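Local coordinates for protein ribonuclease VapC2 (Rickettsia felis, PDB 3ZVK) that acts as the toxin of a type II toxin-antitoxin pair, a PIN-domain ribonuclease that cuts single-stranded RNA with magnesium as cofactor and is bound by the antitoxin VapB2, at residues 71-85 and 99-111. The protein carries 1 engineered substitution. Numbering follows the deposited sequence.
Sequences IDFSAKCTFYYGELR and DLLIASHAIAENA
Helices 75-85 and 99-109 cross steeply, their N-to-C directions at 119° and their axes 8.2 Å apart where closest, with Tyr81 facing Ser104 and Cys77 facing Ala108. Leu84 is a knob in the hole formed by Leu100, Ala103, Ser104 and Ile107; its CD2 lies 3.9 Å from Ile107 CD1. Ser104 OG turns back to donate to Leu100 O, which Ser104 N reaches from the other face of the carbonyl, and the same hydroxyl lies at the edge of the Tyr81 ring. Leu101 CD2 touches two aromatic rings, 3.6 Å from Phe73 CZ and 3.7 Å from Tyr81 CD1. Phe73, with CG anti to its backbone N (chi1 -177°), directs a ring edge at the face of His105, the planes at 83°. Cys77 SG approaches this imidazole obliquely, 3.3 Å from His105 CD2, while Ile71 O lies in the ring plane at its edge. His105 NE2 bonds weakly to Glu109 OE2, and its ND1 is hydrogen-bonded to Ser37. At the C-terminal end of helix 99-109, the extended Lys76 brings NZ to 2.9 Å from Glu109 OE1, a salt bridge made from above the carboxylate plane. Ile102 and Ala106 pack helix 97-109 on Leu113 of strand 112-115, in the parallel sheet of the PIN domain, while Phe73 and Leu101 touch Ile39 of helix 38-50; from helix 75-85, Thr78 packs on Leu41 of a second VapC2 subunit.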
# COMPACT_ATOMS: atom_id res chain seq x y z
N ILE A 71 -7.48 17.58 -11.61
CA ILE A 71 -6.49 17.72 -10.55
C ILE A 71 -7.16 17.53 -9.20
O ILE A 71 -8.12 18.22 -8.90
CB ILE A 71 -5.67 19.05 -10.63
CG1 ILE A 71 -5.02 19.24 -12.03
CG2 ILE A 71 -4.62 19.14 -9.50
CD1 ILE A 71 -4.31 20.57 -12.24
N ASP A 72 -6.65 16.58 -8.40
CA ASP A 72 -7.16 16.28 -7.07
C ASP A 72 -6.90 17.43 -6.09
O ASP A 72 -5.85 18.08 -6.16
CB ASP A 72 -6.53 14.97 -6.54
CG ASP A 72 -6.91 13.73 -7.35
OD1 ASP A 72 -7.91 13.80 -8.15
OD2 ASP A 72 -6.21 12.68 -7.21
N PHE A 73 -7.89 17.72 -5.21
CA PHE A 73 -7.72 18.78 -4.21
C PHE A 73 -6.79 18.18 -3.14
O PHE A 73 -7.17 17.27 -2.41
CB PHE A 73 -9.06 19.25 -3.65
CG PHE A 73 -8.92 20.40 -2.68
CD1 PHE A 73 -8.89 21.70 -3.13
CD2 PHE A 73 -8.78 20.16 -1.31
CE1 PHE A 73 -8.75 22.78 -2.23
CE2 PHE A 73 -8.62 21.23 -0.41
CZ PHE A 73 -8.59 22.53 -0.88
N SER A 74 -5.56 18.65 -3.12
CA SER A 74 -4.48 18.13 -2.27
C SER A 74 -4.19 18.92 -1.02
O SER A 74 -4.65 20.03 -0.89
CB SER A 74 -3.21 17.99 -3.10
OG SER A 74 -2.94 19.24 -3.72
N ALA A 75 -3.38 18.37 -0.13
CA ALA A 75 -2.97 18.98 1.13
C ALA A 75 -2.28 20.34 0.94
O ALA A 75 -2.44 21.21 1.79
CB ALA A 75 -2.07 18.03 1.90
N LYS A 76 -1.56 20.55 -0.18
CA LYS A 76 -0.90 21.82 -0.45
C LYS A 76 -1.88 22.99 -0.61
O LYS A 76 -1.52 24.11 -0.26
CB LYS A 76 0.12 21.74 -1.60
CG LYS A 76 -0.47 21.51 -2.99
CD LYS A 76 0.45 22.05 -4.07
CE LYS A 76 -0.00 21.61 -5.44
NZ LYS A 76 0.92 22.07 -6.50
N CYS A 77 -3.13 22.71 -1.04
CA CYS A 77 -4.18 23.73 -1.23
C CYS A 77 -4.78 24.23 0.07
O CYS A 77 -5.28 25.35 0.11
CB CYS A 77 -5.29 23.22 -2.15
SG CYS A 77 -4.69 22.41 -3.64
N THR A 78 -4.79 23.36 1.09
CA THR A 78 -5.37 23.62 2.41
C THR A 78 -4.88 24.91 3.11
O THR A 78 -5.71 25.63 3.69
CB THR A 78 -5.29 22.36 3.28
OG1 THR A 78 -3.93 22.13 3.67
CG2 THR A 78 -5.85 21.14 2.58
N PHE A 79 -3.55 25.20 3.07
CA PHE A 79 -2.99 26.40 3.69
C PHE A 79 -3.54 27.68 3.04
O PHE A 79 -3.91 28.62 3.75
CB PHE A 79 -1.45 26.40 3.69
CG PHE A 79 -0.85 27.74 4.09
CD1 PHE A 79 -0.79 28.12 5.42
CD2 PHE A 79 -0.39 28.63 3.13
CE1 PHE A 79 -0.28 29.37 5.79
CE2 PHE A 79 0.12 29.88 3.49
CZ PHE A 79 0.19 30.23 4.82
N TYR A 80 -3.63 27.68 1.70
CA TYR A 80 -4.14 28.80 0.90
C TYR A 80 -5.61 29.03 1.15
O TYR A 80 -6.00 30.19 1.30
CB TYR A 80 -3.84 28.60 -0.59
CG TYR A 80 -2.35 28.48 -0.85
CD1 TYR A 80 -1.52 29.59 -0.84
CD2 TYR A 80 -1.76 27.23 -1.00
CE1 TYR A 80 -0.15 29.48 -1.05
CE2 TYR A 80 -0.38 27.10 -1.20
CZ TYR A 80 0.42 28.23 -1.22
OH TYR A 80 1.76 28.12 -1.44
N TYR A 81 -6.40 27.95 1.27
CA TYR A 81 -7.83 28.01 1.62
C TYR A 81 -8.05 28.71 2.97
O TYR A 81 -8.92 29.58 3.07
CB TYR A 81 -8.44 26.58 1.66
CG TYR A 81 -9.85 26.54 2.19
CD1 TYR A 81 -10.94 26.73 1.34
CD2 TYR A 81 -10.11 26.32 3.54
CE1 TYR A 81 -12.24 26.68 1.82
CE2 TYR A 81 -11.42 26.29 4.03
CZ TYR A 81 -12.48 26.45 3.16
OH TYR A 81 -13.77 26.41 3.63
N GLY A 82 -7.31 28.29 3.99
CA GLY A 82 -7.39 28.83 5.34
C GLY A 82 -7.12 30.31 5.39
O GLY A 82 -7.86 31.05 6.03
N GLU A 83 -6.06 30.75 4.67
CA GLU A 83 -5.65 32.15 4.59
C GLU A 83 -6.65 33.01 3.82
O GLU A 83 -6.99 34.10 4.27
CB GLU A 83 -4.23 32.26 3.98
CG GLU A 83 -3.13 31.76 4.88
CD GLU A 83 -2.81 32.64 6.07
OE1 GLU A 83 -2.10 33.66 5.88
OE2 GLU A 83 -3.24 32.31 7.20
N LEU A 84 -7.13 32.51 2.67
CA LEU A 84 -8.10 33.18 1.81
C LEU A 84 -9.47 33.36 2.50
O LEU A 84 -10.02 34.46 2.49
CB LEU A 84 -8.23 32.42 0.46
CG LEU A 84 -9.22 32.96 -0.58
CD1 LEU A 84 -8.91 34.40 -0.96
CD2 LEU A 84 -9.25 32.08 -1.82
N ARG A 85 -10.01 32.29 3.11
CA ARG A 85 -11.29 32.33 3.81
C ARG A 85 -11.28 33.34 4.94
O ARG A 85 -12.22 34.13 5.05
CB ARG A 85 -11.70 30.93 4.31
CG ARG A 85 -13.14 30.91 4.77
CD ARG A 85 -13.67 29.53 5.01
NE ARG A 85 -14.82 29.60 5.91
CZ ARG A 85 -15.43 28.54 6.43
NH1 ARG A 85 -15.01 27.32 6.15
NH2 ARG A 85 -16.44 28.70 7.26
N ASP A 99 -16.54 27.48 -4.41
CA ASP A 99 -15.79 28.52 -5.12
C ASP A 99 -14.54 28.98 -4.35
O ASP A 99 -13.49 29.16 -4.96
CB ASP A 99 -16.68 29.66 -5.63
CG ASP A 99 -17.52 29.25 -6.84
OD1 ASP A 99 -17.29 28.14 -7.37
OD2 ASP A 99 -18.38 30.05 -7.26
N LEU A 100 -14.62 29.01 -3.01
CA LEU A 100 -13.48 29.28 -2.13
C LEU A 100 -12.42 28.12 -2.27
O LEU A 100 -11.23 28.39 -2.40
CB LEU A 100 -13.99 29.37 -0.68
CG LEU A 100 -13.36 30.40 0.27
CD1 LEU A 100 -12.82 31.60 -0.46
CD2 LEU A 100 -14.39 30.91 1.26
N LEU A 101 -12.87 26.84 -2.33
CA LEU A 101 -12.01 25.67 -2.50
C LEU A 101 -11.36 25.69 -3.88
O LEU A 101 -10.16 25.45 -4.01
CB LEU A 101 -12.79 24.35 -2.28
CG LEU A 101 -13.16 23.98 -0.83
CD1 LEU A 101 -14.21 22.93 -0.78
CD2 LEU A 101 -11.97 23.44 -0.08
N ILE A 102 -12.18 26.00 -4.91
CA ILE A 102 -11.79 26.10 -6.32
C ILE A 102 -10.70 27.16 -6.49
O ILE A 102 -9.70 26.86 -7.14
CB ILE A 102 -13.04 26.33 -7.23
CG1 ILE A 102 -13.87 25.02 -7.31
CG2 ILE A 102 -12.65 26.79 -8.65
CD1 ILE A 102 -15.41 25.22 -7.40
N ALA A 103 -10.89 28.36 -5.89
CA ALA A 103 -9.96 29.51 -5.94
C ALA A 103 -8.65 29.17 -5.25
O ALA A 103 -7.58 29.43 -5.82
CB ALA A 103 -10.60 30.74 -5.31
N SER A 104 -8.73 28.53 -4.06
CA SER A 104 -7.59 28.07 -3.24
C SER A 104 -6.70 27.14 -4.05
O SER A 104 -5.48 27.20 -3.94
CB SER A 104 -8.10 27.28 -2.03
OG SER A 104 -8.86 28.13 -1.20
N HIS A 105 -7.34 26.24 -4.81
CA HIS A 105 -6.74 25.22 -5.67
C HIS A 105 -5.94 25.88 -6.79
O HIS A 105 -4.80 25.49 -6.99
CB HIS A 105 -7.79 24.23 -6.19
CG HIS A 105 -7.21 22.91 -6.62
ND1 HIS A 105 -8.01 21.87 -7.01
CD2 HIS A 105 -5.92 22.52 -6.71
CE1 HIS A 105 -7.20 20.88 -7.31
NE2 HIS A 105 -5.93 21.22 -7.13
N ALA A 106 -6.52 26.89 -7.50
CA ALA A 106 -5.81 27.63 -8.55
C ALA A 106 -4.60 28.36 -7.94
O ALA A 106 -3.51 28.30 -8.51
CB ALA A 106 -6.74 28.61 -9.24
N ILE A 107 -4.77 28.99 -6.75
CA ILE A 107 -3.69 29.69 -6.06
C ILE A 107 -2.56 28.70 -5.74
O ILE A 107 -1.40 28.98 -6.06
CB ILE A 107 -4.20 30.48 -4.80
CG1 ILE A 107 -5.10 31.65 -5.18
CG2 ILE A 107 -3.02 31.02 -3.96
CD1 ILE A 107 -6.03 32.18 -4.07
N ALA A 108 -2.90 27.54 -5.15
CA ALA A 108 -1.94 26.50 -4.78
C ALA A 108 -1.18 25.89 -5.97
O ALA A 108 -0.03 25.48 -5.80
CB ALA A 108 -2.62 25.42 -4.00
N GLU A 109 -1.82 25.83 -7.16
CA GLU A 109 -1.21 25.31 -8.38
C GLU A 109 -0.51 26.41 -9.21
O GLU A 109 0.14 26.12 -10.21
CB GLU A 109 -2.27 24.59 -9.25
CG GLU A 109 -2.92 23.34 -8.65
CD GLU A 109 -2.07 22.13 -8.32
OE1 GLU A 109 -0.90 22.08 -8.75
OE2 GLU A 109 -2.58 21.22 -7.63
N ASN A 110 -0.65 27.68 -8.78
CA ASN A 110 -0.14 28.88 -9.45
C ASN A 110 -0.72 28.95 -10.87
O ASN A 110 -0.02 29.18 -11.84
CB ASN A 110 1.39 28.98 -9.42
CG ASN A 110 1.81 30.41 -9.29
OD1 ASN A 110 1.72 31.20 -10.25
ND2 ASN A 110 2.17 30.79 -8.07
N ALA A 111 -2.01 28.70 -10.96
CA ALA A 111 -2.78 28.62 -12.19
C ALA A 111 -3.63 29.86 -12.44
O ALA A 111 -3.97 30.59 -11.51
CB ALA A 111 -3.68 27.38 -12.13